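Local coordinates for response regulator receiver domain protein (CheY) (Rhodospirillum rubrum, PDB 3HEB) that probably acts as a phosphorylation-controlled switch of the CheY type, receiving a phosphoryl group on an aspartate in two-component signalling, at residues 94-99 and 113-118; 9-14 and 64-69; 54-59 and 85-90; 45-50 and 79-84; 24-29 and 128-133. All coordinates share one frame; numbering follows the deposited sequence.

Interaction 1: 94-99 and 113-118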
# COMPACT_ATOMS: atom_id res chain seq x y z
N ILE A 94 -0.40 8.26 1.45
CA ILE A 94 -1.03 9.56 1.64
C ILE A 94 -1.52 9.60 3.08
O ILE A 94 -2.18 8.67 3.54
CB ILE A 94 -2.25 9.76 0.72
CG1 ILE A 94 -1.82 9.70 -0.75
CG2 ILE A 94 -2.90 11.09 1.03
CD1 ILE A 94 -0.83 10.77 -1.15
N LEU A 95 -1.18 10.67 3.78
CA LEU A 95 -1.59 10.82 5.16
C LEU A 95 -2.12 12.25 5.28
O LEU A 95 -1.37 13.21 5.50
CB LEU A 95 -0.39 10.58 6.07
CG LEU A 95 -0.58 10.62 7.59
CD1 LEU A 95 -1.69 9.67 8.02
CD2 LEU A 95 0.74 10.25 8.27
N THR A 96 -3.43 12.39 5.12
CA THR A 96 -4.03 13.71 5.17
C THR A 96 -5.34 13.75 5.94
O THR A 96 -5.89 12.72 6.33
CB THR A 96 -4.26 14.22 3.76
OG1 THR A 96 -4.60 15.62 3.79
CG2 THR A 96 -5.37 13.42 3.09
N THR A 97 -5.84 14.96 6.13
CA THR A 97 -7.07 15.21 6.87
C THR A 97 -8.36 14.78 6.18
O THR A 97 -9.19 14.11 6.78
CB THR A 97 -7.18 16.72 7.23
OG1 THR A 97 -6.19 17.05 8.21
CG2 THR A 97 -8.55 17.05 7.77
N THR A 98 -8.53 15.15 4.91
CA THR A 98 -9.77 14.82 4.21
C THR A 98 -10.07 13.34 4.08
O THR A 98 -9.17 12.50 4.14
CB THR A 98 -9.80 15.45 2.81
OG1 THR A 98 -11.07 15.18 2.21
CG2 THR A 98 -8.70 14.89 1.93
N ASP A 99 -11.35 13.03 3.90
CA ASP A 99 -11.78 11.64 3.75
C ASP A 99 -12.91 11.45 2.76
O ASP A 99 -13.64 10.47 2.84
CB ASP A 99 -12.22 11.06 5.10
CG ASP A 99 -13.49 11.69 5.62
OD1 ASP A 99 -14.20 11.03 6.41
OD2 ASP A 99 -13.78 12.86 5.26
N ASN A 113 0.05 4.20 -3.08
CA ASN A 113 0.03 2.81 -2.63
C ASN A 113 -0.99 2.62 -1.52
O ASN A 113 -1.65 1.59 -1.45
CB ASN A 113 1.40 2.39 -2.11
CG ASN A 113 2.45 2.34 -3.20
OD1 ASN A 113 2.79 1.26 -3.73
ND2 ASN A 113 2.98 3.50 -3.57
N VAL A 114 -1.09 3.62 -0.66
CA VAL A 114 -1.99 3.60 0.49
C VAL A 114 -2.45 5.01 0.82
O VAL A 114 -1.73 5.99 0.59
CB VAL A 114 -1.27 3.02 1.73
CG1 VAL A 114 -2.21 3.04 2.95
CG2 VAL A 114 -0.79 1.61 1.44
N TYR A 115 -3.67 5.11 1.34
CA TYR A 115 -4.24 6.38 1.73
C TYR A 115 -4.76 6.22 3.15
O TYR A 115 -5.52 5.29 3.46
CB TYR A 115 -5.38 6.76 0.79
CG TYR A 115 -5.95 8.13 1.07
CD1 TYR A 115 -5.81 9.17 0.16
CD2 TYR A 115 -6.67 8.38 2.25
CE1 TYR A 115 -6.36 10.42 0.40
CE2 TYR A 115 -7.22 9.63 2.49
CZ TYR A 115 -7.07 10.64 1.56
OH TYR A 115 -7.63 11.88 1.79
N ILE A 116 -4.33 7.12 4.02
CA ILE A 116 -4.75 7.10 5.41
C ILE A 116 -5.27 8.46 5.80
O ILE A 116 -4.56 9.46 5.69
CB ILE A 116 -3.58 6.78 6.36
CG1 ILE A 116 -3.01 5.40 6.04
CG2 ILE A 116 -4.06 6.85 7.81
CD1 ILE A 116 -1.81 5.01 6.89
N THR A 117 -6.53 8.51 6.22
CA THR A 117 -7.12 9.77 6.65
C THR A 117 -6.64 9.95 8.09
O THR A 117 -6.79 9.04 8.92
CB THR A 117 -8.66 9.72 6.63
OG1 THR A 117 -9.12 9.66 5.27
CG2 THR A 117 -9.24 10.96 7.31
N LYS A 118 -6.05 11.11 8.39
CA LYS A 118 -5.56 11.38 9.73
C LYS A 118 -6.70 11.25 10.72
O LYS A 118 -7.73 11.89 10.56
CB LYS A 118 -5.00 12.80 9.82
CG LYS A 118 -3.73 13.05 9.02
CD LYS A 118 -3.24 14.46 9.25
CE LYS A 118 -1.98 14.72 8.47
NZ LYS A 118 -1.47 16.11 8.65
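I94, L95 and T96 pair in parallel with Y115, I116 and T117, the two strands lying 4.7 Å apart at an angle of 14°. Four backbone hydrogen bonds join them: I94 N to V114 O, I116 N to I94 O, T96 N to I116 O, and K118 N to T96 O at 2.6 Å. The last carries the pairing one residue past the end of strand 114-117.

Further polar contacts gather on the turn after T96. Y115 OH donates to T98 O at 2.9 Å; the acceptor lies in the ring plane at its edge, whereas the hydroxyl stands above the carbonyl plane. T117 OG1 is 3.1 Å from the same T98 O, but Q140 of the second subunit also bonds to this hydroxyl.

Apolar contacts divide between the two faces of the sheet. Y115 CG lies anti to the backbone N (chi1 -176°); the ring beyond it comes near strand 94-96, and Y115 CE1 is 3.6 Å from I94 CG2, which approaches obliquely. T96 CG2 comes close to the phenol oxygen. On the other face L95 CD1 rests against I116 CG2 at 3.7 Å.

Across the strand end, the extended aliphatic chain of K118 runs past T96, with K118 CE 3.4 Å from L95 O. T96 OG1 bonds to D66, and K118 NZ reaches E11 and H16, matching the threonine and lysine that complete the phosphorylation site in receiver domains. The pair closes a beta-alpha-beta unit: strand 114-117 is outermost within the chain, strand 61-65 flanks strand 92-96 beyond L95, and helix 101-109 covers the I94 and Y115 face.

Interaction 2: 9-14 and 64-69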
# COMPACT_ATOMS: atom_id res chain seq x y z
N MSE A 9 9.26 12.14 4.96
CA MSE A 9 8.02 12.71 5.49
C MSE A 9 7.75 14.11 4.94
O MSE A 9 8.52 15.05 5.18
CB MSE A 9 8.07 12.74 7.02
CG MSE A 9 6.85 13.36 7.70
SE MSE A 9 6.86 13.15 9.51
CE MSE A 9 8.28 14.13 9.94
N ILE A 10 6.67 14.24 4.17
CA ILE A 10 6.27 15.52 3.59
C ILE A 10 5.03 16.02 4.35
O ILE A 10 3.88 15.69 4.03
CB ILE A 10 5.96 15.37 2.08
CG1 ILE A 10 7.16 14.74 1.36
CG2 ILE A 10 5.63 16.74 1.48
CD1 ILE A 10 6.90 14.41 -0.11
N GLU A 11 5.28 16.82 5.38
CA GLU A 11 4.23 17.35 6.23
C GLU A 11 4.61 18.77 6.63
O GLU A 11 5.76 19.01 6.99
CB GLU A 11 4.10 16.45 7.46
CG GLU A 11 3.15 16.95 8.53
CD GLU A 11 1.71 16.97 8.07
OE1 GLU A 11 1.13 15.88 7.89
OE2 GLU A 11 1.16 18.08 7.89
N ASP A 12 3.66 19.69 6.56
CA ASP A 12 3.91 21.09 6.90
C ASP A 12 3.44 21.44 8.31
O ASP A 12 3.92 22.41 8.89
CB ASP A 12 3.20 22.02 5.92
CG ASP A 12 1.70 21.93 6.04
OD1 ASP A 12 1.18 20.79 6.10
OD2 ASP A 12 1.05 23.00 6.08
N ASP A 13 2.49 20.67 8.83
CA ASP A 13 2.00 20.91 10.18
C ASP A 13 3.07 20.39 11.11
O ASP A 13 3.29 19.18 11.19
CB ASP A 13 0.68 20.17 10.44
CG ASP A 13 0.08 20.52 11.79
OD1 ASP A 13 -1.14 20.77 11.86
OD2 ASP A 13 0.81 20.54 12.80
N LEU A 14 3.75 21.29 11.80
CA LEU A 14 4.82 20.91 12.69
C LEU A 14 4.34 20.07 13.84
O LEU A 14 5.09 19.26 14.39
CB LEU A 14 5.54 22.16 13.20
CG LEU A 14 6.26 22.90 12.07
CD1 LEU A 14 7.00 24.10 12.66
CD2 LEU A 14 7.25 21.96 11.39
N LEU A 64 5.71 9.62 3.05
CA LEU A 64 4.50 10.00 3.77
C LEU A 64 4.16 11.36 3.20
O LEU A 64 4.97 12.28 3.23
CB LEU A 64 4.76 10.13 5.27
CG LEU A 64 4.50 8.86 6.05
CD1 LEU A 64 3.03 8.46 5.87
CD2 LEU A 64 5.43 7.76 5.55
N LEU A 65 2.95 11.49 2.68
CA LEU A 65 2.56 12.75 2.06
C LEU A 65 1.21 13.29 2.51
O LEU A 65 0.20 12.59 2.47
CB LEU A 65 2.57 12.58 0.53
CG LEU A 65 2.20 13.76 -0.38
CD1 LEU A 65 3.22 14.88 -0.29
CD2 LEU A 65 2.09 13.24 -1.82
N ASP A 66 1.22 14.54 2.95
CA ASP A 66 0.01 15.23 3.36
C ASP A 66 -0.36 15.96 2.08
O ASP A 66 0.52 16.47 1.39
CB ASP A 66 0.31 16.23 4.47
CG ASP A 66 -0.92 17.02 4.90
OD1 ASP A 66 -2.04 16.51 4.71
OD2 ASP A 66 -0.76 18.13 5.44
N LEU A 67 -1.65 15.98 1.73
CA LEU A 67 -2.10 16.63 0.51
C LEU A 67 -2.19 18.14 0.69
O LEU A 67 -2.13 18.90 -0.29
CB LEU A 67 -3.47 16.11 0.10
CG LEU A 67 -3.64 14.60 -0.06
CD1 LEU A 67 -5.11 14.28 -0.13
CD2 LEU A 67 -2.90 14.10 -1.32
N ASN A 68 -2.33 18.56 1.94
CA ASN A 68 -2.47 19.98 2.27
C ASN A 68 -1.15 20.67 2.60
O ASN A 68 -0.79 20.84 3.78
CB ASN A 68 -3.47 20.14 3.41
CG ASN A 68 -4.77 19.36 3.16
OD1 ASN A 68 -5.38 19.48 2.09
ND2 ASN A 68 -5.19 18.56 4.14
N LEU A 69 -0.43 21.07 1.56
CA LEU A 69 0.84 21.75 1.70
C LEU A 69 0.67 23.24 1.44
O LEU A 69 -0.27 23.65 0.75
CB LEU A 69 1.86 21.14 0.74
CG LEU A 69 2.07 19.64 1.00
CD1 LEU A 69 2.94 19.04 -0.08
CD2 LEU A 69 2.68 19.45 2.40
O HOH W 1 -1.01 19.46 7.55
O HOH W 2 -0.66 24.02 4.24
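I10 meets L64, L65, D66 and L69, joining two parallel strands by backbone and side chain at once. Two backbone hydrogen bonds hold the strand ends together: I10 N to L64 O at 2.8 Å, and D66 N to I10 O at 3.1 Å.

The apolar contact lies on the I10 and L65 face. These two side chains stand side by side and point the same way, with I10 CG2 3.5 Å from L65 CD1. L69 crosses I10 at about a right angle and places its CD1 against the same methyl.

Beyond the strands the contact turns acidic. E11 OE2 lies 3.1 Å from D66 OD2 with the carboxylate planes 33° apart, and D12 OD1 is 3.4 Å from that same D66 oxygen. D66 is the predicted phosphoacceptor and is unmodified here; the cluster is consistent with the acidic phosphorylation pocket of receiver domains, which in relatives binds a magnesium ion. E11 bends at chi2 (66°), and its OE2 accepts D13 N through the anti lone pair. A water, and no metal, sits between E11 OE2 and D66 OD2, and a second water donates to D12 OD2, 2.7 Å away, and to N68 O. The other carboxylate oxygens turn elsewhere, E11 OE1 to K118 and D66 OD1 to T96.

Strands 6-10 and 61-65 are neighbours in the middle of the sheet, between strands 33-36 and 92-96. Helix 14-26 covers E11 and M9, while helix 74-83 packs on L65 and L69 from the other face.

Interaction 3: 54-59 and 85-90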
# COMPACT_ATOMS: atom_id res chain seq x y z
N ARG A 54 16.93 11.60 -11.31
CA ARG A 54 18.05 10.68 -11.27
C ARG A 54 18.66 10.51 -9.89
O ARG A 54 19.24 9.48 -9.59
CB ARG A 54 19.10 11.09 -12.30
CG ARG A 54 18.70 10.64 -13.70
CD ARG A 54 19.67 11.07 -14.76
NE ARG A 54 19.66 12.52 -14.93
CZ ARG A 54 20.19 13.15 -15.97
NH1 ARG A 54 20.79 12.46 -16.93
NH2 ARG A 54 20.12 14.48 -16.04
N VAL A 55 18.51 11.52 -9.04
CA VAL A 55 19.03 11.44 -7.68
C VAL A 55 18.34 10.30 -6.93
O VAL A 55 18.91 9.71 -6.02
CB VAL A 55 18.77 12.74 -6.91
CG1 VAL A 55 19.76 13.81 -7.33
CG2 VAL A 55 17.34 13.21 -7.16
N SER A 56 17.11 10.00 -7.34
CA SER A 56 16.31 8.94 -6.72
C SER A 56 16.58 7.54 -7.26
O SER A 56 16.18 6.56 -6.64
CB SER A 56 14.81 9.25 -6.86
OG SER A 56 14.39 10.28 -5.97
N ALA A 57 17.24 7.45 -8.42
CA ALA A 57 17.56 6.17 -9.04
C ALA A 57 18.23 5.16 -8.10
O ALA A 57 19.31 5.42 -7.55
CB ALA A 57 18.44 6.39 -10.25
N GLY A 58 17.59 4.02 -7.91
CA GLY A 58 18.15 2.99 -7.04
C GLY A 58 17.90 3.20 -5.56
O GLY A 58 18.40 2.44 -4.73
N ARG A 59 17.14 4.23 -5.22
CA ARG A 59 16.84 4.50 -3.82
C ARG A 59 15.68 3.65 -3.33
O ARG A 59 14.75 3.33 -4.08
CB ARG A 59 16.48 5.96 -3.60
CG ARG A 59 17.65 6.93 -3.53
CD ARG A 59 17.10 8.34 -3.35
NE ARG A 59 18.15 9.33 -3.10
CZ ARG A 59 17.93 10.64 -3.03
NH1 ARG A 59 16.69 11.12 -3.20
NH2 ARG A 59 18.94 11.47 -2.79
N PRO A 85 10.33 7.44 -13.87
CA PRO A 85 11.02 6.15 -13.71
C PRO A 85 11.81 5.89 -12.43
O PRO A 85 11.78 4.77 -11.90
CB PRO A 85 11.91 6.09 -14.94
CG PRO A 85 11.08 6.78 -15.98
CD PRO A 85 10.56 7.98 -15.23
N HIS A 86 12.54 6.89 -11.93
CA HIS A 86 13.36 6.67 -10.74
C HIS A 86 12.70 6.97 -9.40
O HIS A 86 13.39 7.00 -8.38
CB HIS A 86 14.67 7.47 -10.84
CG HIS A 86 15.35 7.36 -12.17
ND1 HIS A 86 15.17 8.27 -13.18
CD2 HIS A 86 16.19 6.41 -12.67
CE1 HIS A 86 15.86 7.90 -14.25
NE2 HIS A 86 16.49 6.77 -13.95
N THR A 87 11.39 7.16 -9.39
CA THR A 87 10.68 7.45 -8.14
C THR A 87 9.33 6.75 -8.04
O THR A 87 8.79 6.58 -6.95
CB THR A 87 10.42 8.96 -7.97
OG1 THR A 87 9.64 9.43 -9.08
CG2 THR A 87 11.72 9.73 -7.89
N ARG A 88 8.77 6.36 -9.18
CA ARG A 88 7.47 5.71 -9.19
C ARG A 88 7.37 4.41 -8.42
O ARG A 88 6.33 4.11 -7.84
CB ARG A 88 7.00 5.48 -10.63
CG ARG A 88 7.89 4.57 -11.45
CD ARG A 88 7.36 4.49 -12.86
NE ARG A 88 8.24 3.74 -13.75
CZ ARG A 88 8.10 3.70 -15.07
NH1 ARG A 88 7.10 4.37 -15.64
NH2 ARG A 88 8.96 3.03 -15.82
N ARG A 89 8.44 3.63 -8.40
CA ARG A 89 8.42 2.36 -7.70
C ARG A 89 8.40 2.58 -6.18
O ARG A 89 8.19 1.64 -5.42
CB ARG A 89 9.63 1.52 -8.09
CG ARG A 89 9.53 0.07 -7.66
CD ARG A 89 10.75 -0.71 -8.13
NE ARG A 89 10.77 -0.86 -9.58
CZ ARG A 89 11.86 -1.18 -10.27
NH1 ARG A 89 13.01 -1.38 -9.64
NH2 ARG A 89 11.80 -1.32 -11.59
N SER A 90 8.62 3.82 -5.77
CA SER A 90 8.62 4.16 -4.35
C SER A 90 7.21 4.18 -3.83
O SER A 90 6.35 4.89 -4.37
CB SER A 90 9.25 5.53 -4.13
OG SER A 90 10.64 5.52 -4.34
O HOH W 3 11.85 3.21 -3.62
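H86 settles against R54, S56 and A57, where the type II beta turn from S56 to R59 meets the loop after helix 74-83 in this doubly wound alpha/beta receiver fold. No direct hydrogen bond crosses the contact, so the two loops meet through van der Waals contact.

H86 has the most surface buried. Its CG is anti to its own carbonyl carbon (chi1 -46°), and the imidazole passes alongside the 54-57 backbone. A57 CB touches H86 CD2 obliquely at 3.3 Å. R54 CA lies over one face of the ring, displaced toward the rim, and P85 CB lies over the opposite one. R54 and H86 run side by side in the same direction, with R54 CG 4.0 Å from H86 CE1, while the guanidinium itself turns to S52 through NE.

S56 is buried, and its CB is tucked in 3.1 Å from H86 O and 3.3 Å from T87 CG2, close enough to make this the tightest spot between the loops. Its hydroxyl is used elsewhere, on L46 O at the end of helix 39-47, just as T87 OG1 serves V81 O in helix 74-83. Each loop is thereby tied to a helix end.

The turn itself is closed by R59 N to S56 O, with G58 at positive phi. T144 of the C-terminal tail pairs with the backbone of R59 and bonds weakly to H86 O. Farther along, a water links the two loops, donating to R59 O at 2.9 Å and accepting from S90 OG at 2.7 Å.

Interaction 4: 45-50 and 79-84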
# COMPACT_ATOMS: atom_id res chain seq x y z
N TYR A 45 14.58 17.32 -3.42
CA TYR A 45 15.29 16.15 -2.93
C TYR A 45 15.03 14.91 -3.80
O TYR A 45 15.94 14.18 -4.15
CB TYR A 45 14.86 15.86 -1.49
CG TYR A 45 15.34 14.52 -0.97
CD1 TYR A 45 16.69 14.31 -0.68
CD2 TYR A 45 14.45 13.46 -0.80
CE1 TYR A 45 17.15 13.07 -0.24
CE2 TYR A 45 14.90 12.21 -0.36
CZ TYR A 45 16.25 12.02 -0.09
OH TYR A 45 16.71 10.80 0.33
N LEU A 46 13.76 14.71 -4.12
CA LEU A 46 13.32 13.57 -4.91
C LEU A 46 13.73 13.59 -6.38
O LEU A 46 14.05 12.54 -6.96
CB LEU A 46 11.80 13.46 -4.83
CG LEU A 46 11.13 12.39 -3.95
CD1 LEU A 46 12.05 11.93 -2.83
CD2 LEU A 46 9.82 12.95 -3.41
N PHE A 47 13.71 14.77 -6.99
CA PHE A 47 14.05 14.88 -8.41
C PHE A 47 15.39 15.54 -8.71
O PHE A 47 15.92 15.39 -9.82
CB PHE A 47 12.92 15.60 -9.15
CG PHE A 47 11.61 14.88 -9.10
CD1 PHE A 47 10.65 15.21 -8.14
CD2 PHE A 47 11.35 13.83 -9.98
CE1 PHE A 47 9.45 14.50 -8.07
CE2 PHE A 47 10.15 13.12 -9.92
CZ PHE A 47 9.20 13.45 -8.96
N GLY A 48 15.94 16.26 -7.74
CA GLY A 48 17.22 16.92 -7.95
C GLY A 48 17.06 18.28 -8.61
O GLY A 48 15.96 18.66 -9.02
N ASP A 49 18.17 19.00 -8.74
CA ASP A 49 18.16 20.32 -9.34
C ASP A 49 17.86 20.25 -10.83
O ASP A 49 17.26 21.17 -11.38
CB ASP A 49 19.50 21.01 -9.11
CG ASP A 49 19.79 21.22 -7.64
OD1 ASP A 49 18.94 21.84 -6.97
OD2 ASP A 49 20.85 20.76 -7.15
N ASP A 50 18.29 19.18 -11.47
CA ASP A 50 18.05 19.01 -12.90
C ASP A 50 16.59 18.60 -13.12
O ASP A 50 16.09 18.65 -14.24
CB ASP A 50 19.00 17.96 -13.49
CG ASP A 50 19.04 16.68 -12.69
OD1 ASP A 50 17.97 16.06 -12.48
OD2 ASP A 50 20.15 16.28 -12.26
N LYS A 79 1.52 12.73 -8.36
CA LYS A 79 1.48 12.56 -9.81
C LYS A 79 2.87 12.53 -10.40
O LYS A 79 3.17 11.69 -11.25
CB LYS A 79 0.66 13.68 -10.46
CG LYS A 79 0.71 13.66 -11.98
CD LYS A 79 -0.31 14.61 -12.62
CE LYS A 79 -1.73 14.05 -12.52
NZ LYS A 79 -2.77 14.92 -13.15
N LEU A 80 3.72 13.44 -9.94
CA LEU A 80 5.10 13.53 -10.44
C LEU A 80 5.96 12.35 -10.04
O LEU A 80 6.79 11.89 -10.82
CB LEU A 80 5.75 14.82 -9.93
CG LEU A 80 5.12 16.14 -10.37
CD1 LEU A 80 5.94 17.29 -9.82
CD2 LEU A 80 5.08 16.22 -11.90
N VAL A 81 5.76 11.86 -8.82
CA VAL A 81 6.52 10.73 -8.29
C VAL A 81 6.19 9.43 -9.00
O VAL A 81 7.09 8.63 -9.29
CB VAL A 81 6.24 10.52 -6.78
CG1 VAL A 81 6.92 9.24 -6.29
CG2 VAL A 81 6.73 11.71 -5.99
N LYS A 82 4.90 9.23 -9.27
CA LYS A 82 4.42 8.01 -9.92
C LYS A 82 4.54 7.97 -11.44
O LYS A 82 4.23 6.94 -12.05
CB LYS A 82 2.97 7.73 -9.51
CG LYS A 82 2.81 7.26 -8.07
CD LYS A 82 3.60 5.98 -7.80
CE LYS A 82 3.57 5.60 -6.32
NZ LYS A 82 4.39 4.38 -6.03
N GLU A 83 4.98 9.07 -12.04
CA GLU A 83 5.14 9.14 -13.49
C GLU A 83 6.61 8.99 -13.91
O GLU A 83 6.89 8.45 -14.96
CB GLU A 83 4.56 10.45 -14.02
CG GLU A 83 3.14 10.31 -14.56
CD GLU A 83 2.36 11.62 -14.51
OE1 GLU A 83 2.90 12.66 -14.93
OE2 GLU A 83 1.20 11.60 -14.05
N ASN A 84 7.52 9.48 -13.08
CA ASN A 84 8.95 9.40 -13.35
C ASN A 84 9.58 8.06 -12.95
O ASN A 84 9.41 7.59 -11.83
CB ASN A 84 9.66 10.55 -12.64
CG ASN A 84 11.17 10.38 -12.58
OD1 ASN A 84 11.68 9.52 -11.87
ND2 ASN A 84 11.89 11.21 -13.33
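L46 and V81 mark the nearest approach of the backbones, their CA atoms 8.1 Å apart, so that side chains have to span the gap between the last turns of helices 39-47 and 74-83. F47 does most of this. Its CG lies anti to the carbonyl carbon (chi1 -62°), and the ring meets the other helix with its edge: CZ is 3.4 Å from L80 O and 3.8 Å from L80 CB, while V81 N and N84 CB also lie close to the ring plane. F47 and L80 cross at about a right angle. N84 slides past the ring in the opposite direction with its amide plane turned 85° to it, and its CB sits 3.8 Å from F47 CE2. Deeper in, L46 CD2 touches V81 CG2 at 4.2 Å.

The surroundings fix both ends. Past F47 the chain leaves the helix at G48, with positive phi, and the F47 backbone bonds to G53. The N84 amide is held by two partners, ND2 giving to S52 O and OD1 accepting from H86 N, which fixes its rotation beside the ring. T87 also touches F47, and V81 reaches V92 of the sheet.

No hydrogen bond or charge pair joins the two segments. The helices are therefore held here by apolar packing and shape, and the ring edge pointing at L80 O, which also accepts a weak bond from N84 N, is consistent with a modest electrostatic attraction through the aromatic hydrogens.

Interaction 5: 24-29 and 128-133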
# COMPACT_ATOMS: atom_id res chain seq x y z
N ILE A 24 6.64 6.73 15.00
CA ILE A 24 7.28 5.78 14.11
C ILE A 24 8.40 5.13 14.94
O ILE A 24 8.65 3.93 14.82
CB ILE A 24 7.89 6.48 12.88
CG1 ILE A 24 6.78 7.00 11.97
CG2 ILE A 24 8.80 5.52 12.12
CD1 ILE A 24 5.84 5.92 11.49
N ARG A 25 9.05 5.94 15.77
CA ARG A 25 10.12 5.45 16.63
C ARG A 25 9.49 4.57 17.68
O ARG A 25 10.05 3.55 18.07
CB ARG A 25 10.86 6.60 17.33
CG ARG A 25 11.43 7.63 16.40
CD ARG A 25 12.13 6.97 15.22
NE ARG A 25 12.87 7.94 14.42
CZ ARG A 25 13.46 7.64 13.26
NH1 ARG A 25 13.39 6.42 12.77
NH2 ARG A 25 14.16 8.57 12.63
N ARG A 26 8.31 4.98 18.14
CA ARG A 26 7.58 4.24 19.16
C ARG A 26 7.36 2.81 18.68
O ARG A 26 7.34 1.88 19.48
CB ARG A 26 6.23 4.91 19.40
CG ARG A 26 5.74 4.86 20.85
CD ARG A 26 4.33 5.46 20.94
NE ARG A 26 3.96 5.87 22.30
CZ ARG A 26 4.57 6.84 22.97
NH1 ARG A 26 5.58 7.52 22.43
NH2 ARG A 26 4.15 7.15 24.20
N ALA A 27 7.21 2.65 17.37
CA ALA A 27 6.97 1.34 16.77
C ALA A 27 8.26 0.53 16.60
O ALA A 27 8.22 -0.61 16.11
CB ALA A 27 6.28 1.51 15.43
N GLY A 28 9.38 1.11 16.99
CA GLY A 28 10.65 0.41 16.88
C GLY A 28 11.36 0.66 15.56
O GLY A 28 12.38 0.02 15.27
N VAL A 29 10.85 1.58 14.76
CA VAL A 29 11.48 1.89 13.48
C VAL A 29 12.58 2.91 13.68
O VAL A 29 12.33 4.03 14.10
CB VAL A 29 10.45 2.43 12.45
CG1 VAL A 29 11.16 2.84 11.17
CG2 VAL A 29 9.43 1.36 12.13
N ALA A 128 -2.39 5.13 15.21
CA ALA A 128 -2.42 4.76 13.81
C ALA A 128 -1.03 4.84 13.17
O ALA A 128 -0.68 4.00 12.35
CB ALA A 128 -3.40 5.65 13.06
N ILE A 129 -0.26 5.85 13.56
CA ILE A 129 1.10 6.03 13.04
C ILE A 129 1.98 4.89 13.53
O ILE A 129 2.87 4.39 12.82
CB ILE A 129 1.69 7.36 13.53
CG1 ILE A 129 0.80 8.53 13.07
CG2 ILE A 129 3.11 7.52 13.00
CD1 ILE A 129 1.26 9.89 13.56
N ARG A 130 1.75 4.48 14.77
CA ARG A 130 2.48 3.39 15.38
C ARG A 130 2.15 2.16 14.53
O ARG A 130 3.03 1.38 14.16
CB ARG A 130 1.97 3.23 16.80
CG ARG A 130 2.76 2.33 17.72
CD ARG A 130 2.17 2.52 19.13
NE ARG A 130 2.20 3.93 19.51
CZ ARG A 130 1.19 4.60 20.07
NH1 ARG A 130 0.03 4.00 20.33
NH2 ARG A 130 1.34 5.88 20.35
N GLN A 131 0.88 2.02 14.19
CA GLN A 131 0.42 0.91 13.37
C GLN A 131 1.07 0.96 11.99
O GLN A 131 1.39 -0.08 11.42
CB GLN A 131 -1.10 0.95 13.24
CG GLN A 131 -1.76 -0.39 13.41
CD GLN A 131 -1.20 -1.15 14.60
OE1 GLN A 131 -0.41 -2.09 14.43
NE2 GLN A 131 -1.59 -0.75 15.81
N LEU A 132 1.26 2.17 11.48
CA LEU A 132 1.90 2.40 10.18
C LEU A 132 3.38 1.96 10.25
O LEU A 132 3.91 1.34 9.32
CB LEU A 132 1.82 3.90 9.84
CG LEU A 132 2.08 4.46 8.43
CD1 LEU A 132 2.59 5.89 8.56
CD2 LEU A 132 3.09 3.64 7.68
N GLY A 133 4.03 2.30 11.36
CA GLY A 133 5.43 1.95 11.56
C GLY A 133 5.62 0.45 11.65
O GLY A 133 6.58 -0.09 11.10
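I24 CD1 reaches I129 CG2 at 3.5 Å, the two side chains crossing at about a right angle, and the same methyl lies 4.0 Å from G133 CA. G133 has no side chain, and three residues of the other segment close on its backbone: besides I24, A27 brings its CB to 4.0 Å from G133 C, and V29 puts CG2 3.4 Å from G133 O. A27 CB also rests on R130 O at 3.5 Å.

Toward the surface two arginines cross. R26 is extended from CG to NE, and its CD meets the R130 guanidinium obliquely, at a spacing so short that the exact placing of the R26 end is doubtful. As modelled, R26 NE and R130 NH2 are both donors, so no bond joins these like charges. R130 bends at chi3 (-56°), and its NH2 finds an acceptor in N23 OD1, on helix 14-26 about one turn before R26.

Farther out, a Schellman motif sets the approach of the 24-29 segment: G28 takes positive phi, V29 N bonds back to I24 O and G28 N to R25 O. R25 NH1 then donates to V29 O in the plane of its guanidinium, holding the chain as it leaves the helix. L19 and I20 add to the cover of I129, and F136 to that of V29. This is the close pairing of the first and last helices, side by side on one face of the central parallel sheet, of the CheY-like receiver fold.

In the fold
Interactions 1 and 2 share the sheet and together form the predicted phosphorylation site: their centres are 11 Å apart, and K118 NZ of interaction 1 makes a 2.7 Å salt bridge to E11 OE1 of interaction 2. A bound phosphate ion, probably from the crystallisation liquor, lies about 5 Å from the K118 side chain. Interaction 5 touches both through L132, whose CD1 is 3.7 Å from L64 CD1 of interaction 2, while L132 CG is 4.2 Å from I116 CD1 of interaction 1. Interactions 3 and 4 form a second cluster, centres 8 Å apart, across the chain's centre from interaction 1; interaction 3 lies about 20 Å from interaction 2, centre to centre.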